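Local coordinates for protein uronate isomerase (Bacillus halodurans C-125, PDB 3HK5) that probably interconverts aldo- and keto-hexuronates such as D-glucuronate and D-fructuronate, as a zinc-binding uronate isomerase of the amidohydrolase superfamily, at residues A[25-30]-A[138-143]; A[166-171]-A[217-222]. All blocks are in the same frame, centred on the assembly; numbering follows the deposited sequence.

Overall arrangement
The centres of contact 1 and contact 2 lie about 10 Å apart, and both reach the bound D-arabinaric acid. Contact 1 brings the zinc ligands His26 and His28 against the end of strand 137-141; contact 2 pairs 166-171 in parallel with 217-222, which runs into strand 220-224, and delivers Arg170. The ligand carboxylate oxygen O1B joins the two, bound to the zinc and also hydrogen-bonded by Arg170 NH2. Away from the ligand, Tyr219 OH of contact 2 lies 2.7 Å from Met25 O of contact 1, and Met142 N lies 2.7 Å from His166 O; both are probable hydrogen bonds.

Contact 1: A[25-30]-A[138-143]; sequences MHTHLF and SDVVMT. With ZN (zinc ion), chain E; RAT (D-arabinaric acid), chain C.
Thr27 grips the end of strand 137-141 with both its backbone and its hydroxyl. Thr27 OG1 donates to Val141 O at 2.8 Å, approaching from above the carbonyl plane, 44° out of it, and Thr27 N adds a weak bond to the same oxygen. With OG1 between the backbone N and the carbonyl carbon (chi1 74°), the hydroxyl also accepts from Leu29 N, which makes an ST turn. The reverse bond runs from Thr143 OG1 to Thr27 O, 2.8 Å long and tilted from the carbonyl plane.

Two waters extend this polar network. One lies in the plane of the His26 ring, accepts from ND1 at 2.8 Å and donates to Met142 O and Thr143 OG1. The other, over the Phe30 ring toward its rim, accepts from Thr143 N and donates to Leu29 O.

Metal bonds hold both histidines: zinc is bound by His26 NE2 at 2.2 Å and by His28 NE2 at 2.0 Å. D-arabinaric acid supplies O1B and O2, and Asp355 is a further ligand. Thr143 OG1 sits at the edge of the His26 ring and over one face of the His28 ring, so this second-shell hydroxyl borders both zinc ligands.

Packing contacts fill in behind. Val141 lays CB and CG1 against the Met25 carbonyl, while its CG2 makes an apolar contact with Met25 CB at 4.2 Å. Val140 CG1 touches Leu29 CB, and Met142 SD stands 5.3 Å from the Phe30 ring centroid, an oblique Met-aromatic contact. His26 and His28, one residue apart just after strand 22-24, form the His-X-His metal motif of the amidohydrolase superfamily, at the C-terminal end of the first strand of its distorted beta/alpha barrel.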
ATOM      1  N   MET A  25     -21.537 -18.155  28.516  1.00 26.20           N
ATOM      2  CA  MET A  25     -20.922 -18.851  27.384  1.00 26.96           C
ATOM      3  C   MET A  25     -19.441 -18.661  27.080  1.00 27.08           C
ATOM      4  O   MET A  25     -18.937 -19.163  26.073  1.00 27.80           O
ATOM      5  CB  MET A  25     -21.777 -18.666  26.115  1.00 23.85           C
ATOM      6  CG  MET A  25     -22.188 -17.244  25.795  1.00 25.83           C
ATOM      7  SD  MET A  25     -20.862 -16.292  25.081  1.00 23.00           S
ATOM      8  CE  MET A  25     -20.639 -17.151  23.553  1.00 23.04           C
ATOM      9  N   HIS A  26     -18.739 -17.948  27.948  1.00 26.10           N
ATOM     10  CA  HIS A  26     -17.297 -17.798  27.809  1.00 26.44           C
ATOM     11  C   HIS A  26     -16.658 -17.314  29.095  1.00 25.05           C
ATOM     12  O   HIS A  26     -16.871 -16.178  29.514  1.00 23.02           O
ATOM     13  CB  HIS A  26     -16.896 -16.851  26.675  1.00 27.03           C
ATOM     14  CG  HIS A  26     -15.418 -16.600  26.623  1.00 29.09           C
ATOM     15  ND1 HIS A  26     -14.498 -17.621  26.526  1.00 31.37           N
ATOM     16  CD2 HIS A  26     -14.699 -15.456  26.720  1.00 27.87           C
ATOM     17  CE1 HIS A  26     -13.277 -17.120  26.568  1.00 28.70           C
ATOM     18  NE2 HIS A  26     -13.371 -15.809  26.687  1.00 28.91           N
ATOM     19  N   THR A  27     -15.881 -18.199  29.717  1.00 26.11           N
ATOM     20  CA  THR A  27     -15.160 -17.893  30.953  1.00 24.84           C
ATOM     21  C   THR A  27     -13.810 -18.605  30.924  1.00 27.90           C
ATOM     22  O   THR A  27     -13.509 -19.368  29.997  1.00 26.81           O
ATOM     23  CB  THR A  27     -15.882 -18.413  32.215  1.00 24.81           C
ATOM     24  OG1 THR A  27     -15.721 -19.838  32.290  1.00 24.79           O
ATOM     25  CG2 THR A  27     -17.376 -18.070  32.183  1.00 22.53           C
ATOM     26  N   HIS A  28     -13.012 -18.350  31.955  1.00 28.11           N
ATOM     27  CA  HIS A  28     -11.711 -18.966  32.116  1.00 28.25           C
ATOM     28  C   HIS A  28     -11.737 -19.667  33.473  1.00 28.86           C
ATOM     29  O   HIS A  28     -10.766 -19.648  34.240  1.00 28.36           O
ATOM     30  CB  HIS A  28     -10.614 -17.896  32.048  1.00 28.23           C
ATOM     31  CG  HIS A  28     -10.524 -17.226  30.712  1.00 29.35           C
ATOM     32  ND1 HIS A  28      -9.829 -17.768  29.651  1.00 27.34           N
ATOM     33  CD2 HIS A  28     -11.115 -16.102  30.237  1.00 28.16           C
ATOM     34  CE1 HIS A  28      -9.996 -17.009  28.583  1.00 26.62           C
ATOM     35  NE2 HIS A  28     -10.773 -15.993  28.912  1.00 25.87           N
ATOM     36  N   LEU A  29     -12.885 -20.271  33.766  1.00 29.06           N
ATOM     37  CA  LEU A  29     -13.073 -21.017  35.003  1.00 30.28           C
ATOM     38  C   LEU A  29     -12.977 -22.492  34.652  1.00 31.33           C
ATOM     39  O   LEU A  29     -13.056 -22.864  33.477  1.00 32.63           O
ATOM     40  CB  LEU A  29     -14.445 -20.720  35.618  1.00 29.15           C
ATOM     41  CG  LEU A  29     -14.694 -19.258  35.999  1.00 31.10           C
ATOM     42  CD1 LEU A  29     -16.079 -19.121  36.628  1.00 29.38           C
ATOM     43  CD2 LEU A  29     -13.609 -18.787  36.959  1.00 28.90           C
ATOM     44  N   PHE A  30     -12.804 -23.329  35.666  1.00 30.95           N
ATOM     45  CA  PHE A  30     -12.692 -24.763  35.445  1.00 31.87           C
ATOM     46  C   PHE A  30     -13.478 -25.553  36.480  1.00 31.68           C
ATOM     47  O   PHE A  30     -13.628 -25.118  37.628  1.00 29.60           O
ATOM     48  CB  PHE A  30     -11.223 -25.193  35.509  1.00 32.19           C
ATOM     49  CG  PHE A  30     -10.369 -24.619  34.409  1.00 31.82           C
ATOM     50  CD1 PHE A  30     -10.289 -25.252  33.170  1.00 28.97           C
ATOM     51  CD2 PHE A  30      -9.625 -23.459  34.622  1.00 30.52           C
ATOM     52  CE1 PHE A  30      -9.471 -24.740  32.156  1.00 28.30           C
ATOM     53  CE2 PHE A  30      -8.804 -22.936  33.615  1.00 30.23           C
ATOM     54  CZ  PHE A  30      -8.728 -23.583  32.377  1.00 27.47           C
ATOM     55  N   SER A 138     -26.437 -21.031  35.891  1.00 30.34           N
ATOM     56  CA  SER A 138     -26.739 -22.449  35.765  1.00 30.89           C
ATOM     57  C   SER A 138     -25.662 -23.205  34.997  1.00 30.69           C
ATOM     58  O   SER A 138     -25.373 -24.361  35.301  1.00 28.73           O
ATOM     59  CB  SER A 138     -28.070 -22.640  35.038  1.00 32.27           C
ATOM     60  OG  SER A 138     -27.968 -22.205  33.690  1.00 31.04           O
ATOM     61  N   ASP A 139     -25.072 -22.554  34.001  1.00 29.88           N
ATOM     62  CA  ASP A 139     -24.056 -23.194  33.177  1.00 29.15           C
ATOM     63  C   ASP A 139     -22.854 -22.292  32.902  1.00 31.25           C
ATOM     64  O   ASP A 139     -23.005 -21.103  32.587  1.00 29.09           O
ATOM     65  CB  ASP A 139     -24.685 -23.626  31.846  1.00 29.65           C
ATOM     66  CG  ASP A 139     -25.799 -24.638  32.034  1.00 33.44           C
ATOM     67  OD1 ASP A 139     -25.522 -25.862  31.984  1.00 33.77           O
ATOM     68  OD2 ASP A 139     -26.953 -24.208  32.252  1.00 33.04           O
ATOM     69  N   VAL A 140     -21.663 -22.879  33.006  1.00 29.32           N
ATOM     70  CA  VAL A 140     -20.419 -22.167  32.761  1.00 29.12           C
ATOM     71  C   VAL A 140     -19.687 -22.827  31.598  1.00 29.92           C
ATOM     72  O   VAL A 140     -19.514 -24.051  31.578  1.00 31.58           O
ATOM     73  CB  VAL A 140     -19.497 -22.204  34.001  1.00 29.64           C
ATOM     74  CG1 VAL A 140     -18.173 -21.557  33.680  1.00 29.19           C
ATOM     75  CG2 VAL A 140     -20.170 -21.497  35.175  1.00 29.52           C
ATOM     76  N   VAL A 141     -19.291 -22.027  30.615  1.00 27.12           N
ATOM     77  CA  VAL A 141     -18.550 -22.550  29.480  1.00 25.89           C
ATOM     78  C   VAL A 141     -17.072 -22.238  29.750  1.00 27.48           C
ATOM     79  O   VAL A 141     -16.702 -21.086  29.968  1.00 25.65           O
ATOM     80  CB  VAL A 141     -18.997 -21.887  28.160  1.00 28.36           C
ATOM     81  CG1 VAL A 141     -18.070 -22.323  27.012  1.00 23.72           C
ATOM     82  CG2 VAL A 141     -20.448 -22.273  27.850  1.00 26.11           C
ATOM     83  N   MET A 142     -16.248 -23.279  29.762  1.00 28.18           N
ATOM     84  CA  MET A 142     -14.822 -23.148  30.025  1.00 27.70           C
ATOM     85  C   MET A 142     -14.082 -22.807  28.742  1.00 28.32           C
ATOM     86  O   MET A 142     -14.664 -22.797  27.660  1.00 27.96           O
ATOM     87  CB  MET A 142     -14.237 -24.479  30.551  1.00 27.21           C
ATOM     88  CG  MET A 142     -14.849 -25.056  31.827  1.00 27.98           C
ATOM     89  SD  MET A 142     -14.050 -26.625  32.374  1.00 19.06           S
ATOM     90  CE  MET A 142     -14.749 -27.736  31.246  1.00 24.88           C
ATOM     91  N   THR A 143     -12.794 -22.520  28.896  1.00 27.81           N
ATOM     92  CA  THR A 143     -11.891 -22.266  27.784  1.00 28.36           C
ATOM     93  C   THR A 143     -10.854 -23.378  28.018  1.00 30.43           C
ATOM     94  O   THR A 143     -10.084 -23.330  28.987  1.00 30.65           O
ATOM     95  CB  THR A 143     -11.197 -20.883  27.873  1.00 28.03           C
ATOM     96  OG1 THR A 143     -12.156 -19.844  27.646  1.00 29.31           O
ATOM     97  CG2 THR A 143     -10.102 -20.765  26.807  1.00 24.29           C
TER
HETATM   98 ZN    ZN E 430     -11.626 -14.796  27.515  1.00 31.17          ZN
HETATM   99  O1A RAT C 428      -8.389 -14.189  24.776  1.00 33.23           O
HETATM  100  C1  RAT C 428      -9.286 -14.196  25.659  1.00 30.71           C
HETATM  101  O1B RAT C 428     -10.144 -15.092  25.818  1.00 26.99           O
HETATM  102  C2  RAT C 428      -9.331 -13.006  26.618  1.00 32.83           C
HETATM  103  O2  RAT C 428     -10.647 -12.930  27.206  1.00 28.06           O
HETATM  104  C3  RAT C 428      -8.259 -13.129  27.726  1.00 34.05           C
HETATM  105  O3  RAT C 428      -8.605 -14.194  28.626  1.00 36.87           O
HETATM  106  C4  RAT C 428      -8.069 -11.820  28.549  1.00 34.83           C
HETATM  107  O4  RAT C 428      -6.820 -11.841  29.242  1.00 33.04           O
HETATM  108  C5  RAT C 428      -9.189 -11.594  29.592  1.00 36.89           C
HETATM  109  O5A RAT C 428      -8.908 -11.732  30.797  1.00 38.97           O
HETATM  110  O5B RAT C 428     -10.330 -11.276  29.144  1.00 38.40           O
HETATM  111  O   HOH W   1     -14.899 -20.373  26.062  1.00 29.71           O
HETATM  112  O   HOH W   2     -11.518 -22.141  31.287  1.00 26.92           O

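Contact 2: A[166-171]-A[217-222]; sequences HAALRL and PVYMAV. With RAT (D-arabinaric acid), chain C.
Ala168 CB lies over one face of the Tyr219 ring, offset toward the rim and 4.1 Å from the ring centroid, a CH-pi contact. The ring swings to this place because CG of Tyr219 lies between the backbone N and the carbonyl carbon (chi1 64°); its OH is hydrogen-bonded to Met25 O.

Leu169 and Met220, paired in a parallel bridge, lie side by side and point the same way, with Leu169 CD2 3.8 Å from Met220 CG. Leu171 crosses the same methionine, and Leu169 CB also rests near Pro217 CB at 4.2 Å.

Arg170 is directed to the other face, along with Ala221. Its chain bends at chi2 (61°) and chi3 (83°), which lays CD 3.4 Å from Ala221 O and turns the guanidinium to the D-arabinaric acid. Arg170 NH2 donates to O1B of D-arabinaric acid at 2.7 Å, although the position of NH2 is less sure; O1A lies in the guanidinium plane at its edge, and Asp172 holds NH1 by a salt bridge. A leucine in place of Arg170 would probably leave ligand O1B with the zinc but without this hydrogen bond, and Asp172 without this positive mate.

Four backbone bonds keep the two segments in step. The outermost are Val218 N to Ala167 O and Leu171 N to Ala221 O, the second running at 2.8 Å almost straight on to its carbonyl. Between them Tyr219 O receives Leu169 N, and Leu169 O receives Ala221 N at 2.8 Å.

On the face of Leu169, Trp211 and Met215 of helix 198-215 pack against it, and Leu208 of that helix touches Leu171. Ala168, Val218 and Tyr219 meet Val141 of strand 137-141, while strand 255-262 flanks strand 220-224 beyond Ala221.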
ATOM      1  N   HIS A 166     -19.158 -26.651  30.860  1.00 29.07           N
ATOM      2  CA  HIS A 166     -19.066 -27.130  29.487  1.00 27.99           C
ATOM      3  C   HIS A 166     -17.733 -26.775  28.854  1.00 28.17           C
ATOM      4  O   HIS A 166     -17.144 -25.733  29.141  1.00 28.71           O
ATOM      5  CB  HIS A 166     -20.210 -26.553  28.649  1.00 27.72           C
ATOM      6  CG  HIS A 166     -21.561 -26.879  29.197  1.00 27.76           C
ATOM      7  ND1 HIS A 166     -22.169 -26.122  30.176  1.00 29.02           N
ATOM      8  CD2 HIS A 166     -22.379 -27.934  28.977  1.00 28.67           C
ATOM      9  CE1 HIS A 166     -23.300 -26.697  30.536  1.00 30.56           C
ATOM     10  NE2 HIS A 166     -23.451 -27.800  29.825  1.00 33.57           N
ATOM     11  N   ALA A 167     -17.269 -27.646  27.971  1.00 28.01           N
ATOM     12  CA  ALA A 167     -15.998 -27.434  27.305  1.00 27.86           C
ATOM     13  C   ALA A 167     -16.115 -26.632  26.017  1.00 27.98           C
ATOM     14  O   ALA A 167     -17.148 -26.645  25.342  1.00 27.74           O
ATOM     15  CB  ALA A 167     -15.337 -28.782  27.013  1.00 27.27           C
ATOM     16  N   ALA A 168     -15.038 -25.924  25.703  1.00 26.63           N
ATOM     17  CA  ALA A 168     -14.919 -25.135  24.488  1.00 27.88           C
ATOM     18  C   ALA A 168     -13.459 -25.341  24.072  1.00 28.27           C
ATOM     19  O   ALA A 168     -12.534 -25.066  24.846  1.00 28.66           O
ATOM     20  CB  ALA A 168     -15.206 -23.652  24.763  1.00 28.12           C
ATOM     21  N   LEU A 169     -13.260 -25.846  22.860  1.00 27.82           N
ATOM     22  CA  LEU A 169     -11.924 -26.129  22.349  1.00 28.96           C
ATOM     23  C   LEU A 169     -11.200 -24.879  21.851  1.00 30.35           C
ATOM     24  O   LEU A 169     -11.488 -24.389  20.759  1.00 32.09           O
ATOM     25  CB  LEU A 169     -12.029 -27.170  21.224  1.00 27.22           C
ATOM     26  CG  LEU A 169     -10.748 -27.616  20.517  1.00 28.34           C
ATOM     27  CD1 LEU A 169      -9.756 -28.200  21.527  1.00 24.96           C
ATOM     28  CD2 LEU A 169     -11.105 -28.642  19.463  1.00 29.51           C
ATOM     29  N   ARG A 170     -10.265 -24.365  22.654  1.00 30.88           N
ATOM     30  CA  ARG A 170      -9.501 -23.170  22.293  1.00 31.47           C
ATOM     31  C   ARG A 170      -8.330 -23.580  21.398  1.00 32.43           C
ATOM     32  O   ARG A 170      -7.575 -24.494  21.734  1.00 32.04           O
ATOM     33  CB  ARG A 170      -8.992 -22.459  23.555  1.00 33.09           C
ATOM     34  CG  ARG A 170      -8.148 -21.214  23.270  1.00 35.52           C
ATOM     35  CD  ARG A 170      -8.924 -20.143  22.495  1.00 38.96           C
ATOM     36  NE  ARG A 170      -9.733 -19.335  23.394  1.00 39.49           N
ATOM     37  CZ  ARG A 170      -9.475 -18.071  23.730  1.00 38.58           C
ATOM     38  NH1 ARG A 170      -8.424 -17.431  23.232  1.00 36.59           N
ATOM     39  NH2 ARG A 170     -10.256 -17.459  24.608  1.00 32.38           N
ATOM     40  N   LEU A 171      -8.167 -22.889  20.272  1.00 30.21           N
ATOM     41  CA  LEU A 171      -7.130 -23.245  19.311  1.00 30.51           C
ATOM     42  C   LEU A 171      -6.070 -22.196  18.949  1.00 30.99           C
ATOM     43  O   LEU A 171      -5.390 -22.338  17.926  1.00 29.85           O
ATOM     44  CB  LEU A 171      -7.816 -23.733  18.032  1.00 30.72           C
ATOM     45  CG  LEU A 171      -8.781 -24.909  18.259  1.00 30.82           C
ATOM     46  CD1 LEU A 171      -9.640 -25.127  17.028  1.00 28.78           C
ATOM     47  CD2 LEU A 171      -7.985 -26.169  18.605  1.00 29.47           C
ATOM     48  N   PRO A 217     -16.986 -30.331  23.031  1.00 32.60           N
ATOM     49  CA  PRO A 217     -17.121 -28.879  23.162  1.00 31.19           C
ATOM     50  C   PRO A 217     -18.385 -28.304  22.550  1.00 31.24           C
ATOM     51  O   PRO A 217     -18.911 -28.826  21.559  1.00 29.49           O
ATOM     52  CB  PRO A 217     -15.876 -28.371  22.462  1.00 29.86           C
ATOM     53  CG  PRO A 217     -15.779 -29.306  21.311  1.00 29.59           C
ATOM     54  CD  PRO A 217     -16.034 -30.665  21.956  1.00 31.36           C
ATOM     55  N   VAL A 218     -18.874 -27.221  23.143  1.00 30.27           N
ATOM     56  CA  VAL A 218     -20.066 -26.567  22.618  1.00 28.84           C
ATOM     57  C   VAL A 218     -19.663 -25.751  21.386  1.00 29.28           C
ATOM     58  O   VAL A 218     -20.501 -25.417  20.552  1.00 30.34           O
ATOM     59  CB  VAL A 218     -20.724 -25.676  23.691  1.00 30.06           C
ATOM     60  CG1 VAL A 218     -21.272 -26.562  24.800  1.00 31.35           C
ATOM     61  CG2 VAL A 218     -19.708 -24.691  24.267  1.00 27.36           C
ATOM     62  N   TYR A 219     -18.370 -25.443  21.278  1.00 28.09           N
ATOM     63  CA  TYR A 219     -17.830 -24.721  20.124  1.00 29.26           C
ATOM     64  C   TYR A 219     -16.295 -24.687  20.146  1.00 29.55           C
ATOM     65  O   TYR A 219     -15.683 -24.966  21.172  1.00 31.18           O
ATOM     66  CB  TYR A 219     -18.395 -23.290  20.059  1.00 29.41           C
ATOM     67  CG  TYR A 219     -18.014 -22.378  21.210  1.00 25.77           C
ATOM     68  CD1 TYR A 219     -16.715 -21.889  21.335  1.00 23.99           C
ATOM     69  CD2 TYR A 219     -18.958 -21.989  22.158  1.00 22.52           C
ATOM     70  CE1 TYR A 219     -16.361 -21.033  22.374  1.00 23.04           C
ATOM     71  CE2 TYR A 219     -18.615 -21.133  23.207  1.00 22.15           C
ATOM     72  CZ  TYR A 219     -17.317 -20.660  23.305  1.00 23.99           C
ATOM     73  OH  TYR A 219     -16.962 -19.818  24.328  1.00 24.57           O
ATOM     74  N   MET A 220     -15.681 -24.405  19.000  1.00 28.41           N
ATOM     75  CA  MET A 220     -14.227 -24.296  18.914  1.00 29.74           C
ATOM     76  C   MET A 220     -13.992 -22.787  18.887  1.00 30.03           C
ATOM     77  O   MET A 220     -14.760 -22.058  18.258  1.00 31.10           O
ATOM     78  CB  MET A 220     -13.684 -24.952  17.631  1.00 27.62           C
ATOM     79  CG  MET A 220     -13.652 -26.490  17.646  1.00 28.00           C
ATOM     80  SD  MET A 220     -13.048 -27.225  16.080  1.00 24.67           S
ATOM     81  CE  MET A 220     -14.489 -27.102  15.075  1.00 25.37           C
ATOM     82  N   ALA A 221     -12.943 -22.312  19.554  1.00 30.13           N
ATOM     83  CA  ALA A 221     -12.696 -20.873  19.614  1.00 29.13           C
ATOM     84  C   ALA A 221     -11.254 -20.450  19.404  1.00 30.22           C
ATOM     85  O   ALA A 221     -10.330 -21.246  19.571  1.00 31.87           O
ATOM     86  CB  ALA A 221     -13.191 -20.334  20.951  1.00 27.27           C
ATOM     87  N   VAL A 222     -11.079 -19.178  19.051  1.00 29.30           N
ATOM     88  CA  VAL A 222      -9.757 -18.590  18.832  1.00 28.63           C
ATOM     89  C   VAL A 222      -9.826 -17.067  18.978  1.00 29.45           C
ATOM     90  O   VAL A 222     -10.844 -16.455  18.634  1.00 28.99           O
ATOM     91  CB  VAL A 222      -9.218 -18.903  17.406  1.00 27.60           C
ATOM     92  CG1 VAL A 222     -10.059 -18.172  16.352  1.00 25.03           C
ATOM     93  CG2 VAL A 222      -7.751 -18.470  17.289  1.00 27.12           C
TER
HETATM   94  O1A RAT C 428      -8.389 -14.189  24.776  1.00 33.23           O
HETATM   95  C1  RAT C 428      -9.286 -14.196  25.659  1.00 30.71           C
HETATM   96  O1B RAT C 428     -10.144 -15.092  25.818  1.00 26.99           O
HETATM   97  C2  RAT C 428      -9.331 -13.006  26.618  1.00 32.83           C
HETATM   98  O2  RAT C 428     -10.647 -12.930  27.206  1.00 28.06           O
HETATM   99  C3  RAT C 428      -8.259 -13.129  27.726  1.00 34.05           C
HETATM  100  O3  RAT C 428      -8.605 -14.194  28.626  1.00 36.87           O
HETATM  101  C4  RAT C 428      -8.069 -11.820  28.549  1.00 34.83           C
HETATM  102  O4  RAT C 428      -6.820 -11.841  29.242  1.00 33.04           O
HETATM  103  C5  RAT C 428      -9.189 -11.594  29.592  1.00 36.89           C
HETATM  104  O5A RAT C 428      -8.908 -11.732  30.797  1.00 38.97           O
HETATM  105  O5B RAT C 428     -10.330 -11.276  29.144  1.00 38.40           O